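Local atomic coordinates of periplasmic molybdate-binding protein (Azotobacter vinelandii, PDB entry 1ATG), a protein that binds molybdate and tungstate in the periplasm, in a cleft between its two domains, probably to deliver molybdate to an ABC transporter. Residues N9-T13 / I221-Y227. Sequence-based numbering, arbitrary orientation.
With WO4 (tungstate(VI)ion), chain B.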
ATOM      1  N   ASN A   9       1.138  -3.029  -0.727  1.00  4.30           N
ATOM      2  CA  ASN A   9       1.287  -2.489   0.622  1.00  4.74           C
ATOM      3  C   ASN A   9       0.472  -3.245   1.664  1.00  4.17           C
ATOM      4  O   ASN A   9       0.870  -3.294   2.830  1.00  4.71           O
ATOM      5  CB  ASN A   9       0.860  -1.019   0.678  1.00  4.79           C
ATOM      6  CG  ASN A   9      -0.634  -0.806   0.733  1.00  4.18           C
ATOM      7  OD1 ASN A   9      -1.272  -0.668   1.796  1.00  4.25           O
ATOM      8  ND2 ASN A   9      -1.247  -0.800  -0.460  1.00  5.04           N
ATOM      9  N   PHE A  10      -0.713  -3.714   1.257  1.00  4.45           N
ATOM     10  CA  PHE A  10      -1.709  -4.258   2.158  1.00  5.36           C
ATOM     11  C   PHE A  10      -1.645  -5.759   2.295  1.00  4.64           C
ATOM     12  O   PHE A  10      -2.463  -6.358   3.015  1.00  5.88           O
ATOM     13  CB  PHE A  10      -3.093  -3.824   1.638  1.00  4.93           C
ATOM     14  CG  PHE A  10      -4.242  -3.893   2.612  1.00  4.78           C
ATOM     15  CD1 PHE A  10      -4.235  -3.171   3.787  1.00  4.83           C
ATOM     16  CD2 PHE A  10      -5.348  -4.683   2.314  1.00  5.59           C
ATOM     17  CE1 PHE A  10      -5.323  -3.227   4.653  1.00  6.10           C
ATOM     18  CE2 PHE A  10      -6.429  -4.752   3.190  1.00  6.59           C
ATOM     19  CZ  PHE A  10      -6.393  -4.026   4.357  1.00  6.56           C
ATOM     20  N   LEU A  11      -0.663  -6.402   1.657  1.00  5.62           N
ATOM     21  CA  LEU A  11      -0.602  -7.858   1.691  1.00  5.47           C
ATOM     22  C   LEU A  11      -0.549  -8.449   3.086  1.00  6.38           C
ATOM     23  O   LEU A  11      -1.356  -9.327   3.432  1.00  6.32           O
ATOM     24  CB  LEU A  11       0.608  -8.347   0.886  1.00  6.26           C
ATOM     25  CG  LEU A  11       0.830  -9.866   0.864  1.00  7.79           C
ATOM     26  CD1 LEU A  11      -0.368 -10.615   0.294  1.00  9.78           C
ATOM     27  CD2 LEU A  11       2.074 -10.177   0.034  1.00  9.54           C
ATOM     28  N   GLY A  12       0.392  -8.022   3.914  1.00  6.51           N
ATOM     29  CA  GLY A  12       0.545  -8.576   5.252  1.00  6.67           C
ATOM     30  C   GLY A  12      -0.701  -8.333   6.092  1.00  6.45           C
ATOM     31  O   GLY A  12      -1.142  -9.200   6.861  1.00  7.28           O
ATOM     32  N   THR A  13      -1.306  -7.160   5.960  1.00  5.30           N
ATOM     33  CA  THR A  13      -2.534  -6.840   6.695  1.00  5.17           C
ATOM     34  C   THR A  13      -3.695  -7.684   6.204  1.00  5.79           C
ATOM     35  O   THR A  13      -4.477  -8.214   7.011  1.00  6.77           O
ATOM     36  CB  THR A  13      -2.834  -5.342   6.602  1.00  4.84           C
ATOM     37  OG1 THR A  13      -1.683  -4.581   6.985  1.00  5.74           O
ATOM     38  CG2 THR A  13      -3.998  -4.986   7.522  1.00  6.56           C
ATOM     39  N   ILE A 221      -7.696  -4.495  13.296  1.00  6.11           N
ATOM     40  CA  ILE A 221      -6.526  -5.061  12.630  1.00  5.98           C
ATOM     41  C   ILE A 221      -5.889  -4.029  11.701  1.00  5.22           C
ATOM     42  O   ILE A 221      -4.672  -3.875  11.675  1.00  5.93           O
ATOM     43  CB  ILE A 221      -6.900  -6.350  11.877  1.00  6.89           C
ATOM     44  CG1 ILE A 221      -7.236  -7.464  12.879  1.00  8.97           C
ATOM     45  CG2 ILE A 221      -5.803  -6.787  10.922  1.00  7.44           C
ATOM     46  CD1 ILE A 221      -7.946  -8.671  12.306  1.00  9.10           C
ATOM     47  N   ILE A 222      -6.719  -3.307  10.961  1.00  5.39           N
ATOM     48  CA  ILE A 222      -6.233  -2.262  10.051  1.00  4.69           C
ATOM     49  C   ILE A 222      -5.519  -1.168  10.819  1.00  4.37           C
ATOM     50  O   ILE A 222      -4.429  -0.736  10.424  1.00  4.77           O
ATOM     51  CB  ILE A 222      -7.423  -1.750   9.220  1.00  4.95           C
ATOM     52  CG1 ILE A 222      -7.895  -2.856   8.266  1.00  6.21           C
ATOM     53  CG2 ILE A 222      -7.077  -0.485   8.455  1.00  6.25           C
ATOM     54  CD1 ILE A 222      -9.246  -2.581   7.642  1.00  7.23           C
ATOM     55  N   LYS A 223      -6.095  -0.715  11.931  1.00  5.36           N
ATOM     56  CA  LYS A 223      -5.451   0.319  12.731  1.00  5.55           C
ATOM     57  C   LYS A 223      -4.170  -0.161  13.389  1.00  5.35           C
ATOM     58  O   LYS A 223      -3.201   0.591  13.509  1.00  6.37           O
ATOM     59  CB  LYS A 223      -6.405   0.844  13.814  1.00  7.07           C
ATOM     60  CG  LYS A 223      -7.508   1.691  13.213  1.00  7.68           C
ATOM     61  CD  LYS A 223      -8.300   2.459  14.258  1.00 12.80           C
ATOM     62  CE  LYS A 223      -9.432   3.273  13.632  1.00 12.92           C
ATOM     63  NZ  LYS A 223      -9.991   4.225  14.644  1.00 17.54           N
ATOM     64  N   ALA A 224      -4.112  -1.428  13.803  1.00  6.31           N
ATOM     65  CA  ALA A 224      -2.902  -1.975  14.404  1.00  6.46           C
ATOM     66  C   ALA A 224      -1.750  -2.005  13.413  1.00  6.62           C
ATOM     67  O   ALA A 224      -0.580  -1.944  13.796  1.00  7.78           O
ATOM     68  CB  ALA A 224      -3.161  -3.360  14.988  1.00  7.39           C
ATOM     69  N   ALA A 225      -2.063  -2.072  12.116  1.00  5.82           N
ATOM     70  CA  ALA A 225      -1.062  -2.028  11.059  1.00  5.09           C
ATOM     71  C   ALA A 225      -0.696  -0.601  10.691  1.00  4.57           C
ATOM     72  O   ALA A 225       0.092  -0.399   9.744  1.00  5.80           O
ATOM     73  CB  ALA A 225      -1.552  -2.792   9.848  1.00  6.42           C
ATOM     74  N   GLY A 226      -1.220   0.385  11.376  1.00  4.69           N
ATOM     75  CA  GLY A 226      -0.840   1.771  11.218  1.00  5.62           C
ATOM     76  C   GLY A 226      -1.679   2.583  10.256  1.00  5.08           C
ATOM     77  O   GLY A 226      -1.414   3.774  10.067  1.00  6.40           O
ATOM     78  N   TYR A 227      -2.700   1.979   9.657  1.00  4.33           N
ATOM     79  CA  TYR A 227      -3.579   2.712   8.761  1.00  4.26           C
ATOM     80  C   TYR A 227      -4.572   3.538   9.578  1.00  4.87           C
ATOM     81  O   TYR A 227      -4.881   3.188  10.737  1.00  5.88           O
ATOM     82  CB  TYR A 227      -4.407   1.755   7.888  1.00  4.42           C
ATOM     83  CG  TYR A 227      -3.580   0.902   6.949  1.00  3.83           C
ATOM     84  CD1 TYR A 227      -3.177   1.381   5.716  1.00  4.08           C
ATOM     85  CD2 TYR A 227      -3.209  -0.383   7.304  1.00  4.51           C
ATOM     86  CE1 TYR A 227      -2.429   0.617   4.830  1.00  4.29           C
ATOM     87  CE2 TYR A 227      -2.452  -1.165   6.444  1.00  4.27           C
ATOM     88  CZ  TYR A 227      -2.063  -0.653   5.217  1.00  3.91           C
ATOM     89  OH  TYR A 227      -1.293  -1.470   4.411  1.00  4.70           O
TER
HETATM   90  W   WO4 B 250       1.315  -0.344  -4.056  1.00  5.39           W
HETATM   91  O1  WO4 B 250       2.691  -1.395  -4.453  1.00  5.04           O
HETATM   92  O2  WO4 B 250       0.576  -0.821  -2.567  1.00  3.47           O
HETATM   93  O3  WO4 B 250       1.831   1.338  -3.885  1.00  6.63           O
HETATM   94  O4  WO4 B 250       0.084  -0.400  -5.329  1.00  4.45           O
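Behind the oxyanion site of this two-domain periplasmic binding protein, N9 and Y227 show how a second-shell residue can position a first-shell residue. N9 faces the tungstate: its backbone N and its ND2 both donate to the same oxygen, O2, the ND2 bond measuring 2.8 Å with an N-H...O angle of 164°. With chi1 at 79°, CG is set between the backbone N and the carbonyl carbon, which lets backbone and amide reach the anion together. The other end of the amide is held as well, since Y227 OH donates to N9 OD1 at 2.7 Å, tilted 20° from the carbonyl plane, and Q192 NE2 bonds the same oxygen. Between them these bonds fix which way round the amide lies.

The tyrosine ring has its own neighbours. F10 turns an edge toward its face in an offset edge-to-face pair, F10 CD1 3.6 Å from Y227 CZ, while T13 OG1 lies in the ring plane beside Y227 CE2. A phenylalanine in place of Y227 would probably keep much of this packing but leave N9 OD1 without one of its two donors, and the amide less firmly oriented.

T13 OG1 also rests 3.4 Å from CB of A225, within the Schellman motif whose positive-phi residue, G226, follows helix 216-224. T13 CG2 meets I221 CG2, and I221 also touches L17 of helix 11-25; F10 meets F53 of strand 51-53 and Y77 of strand 75-86.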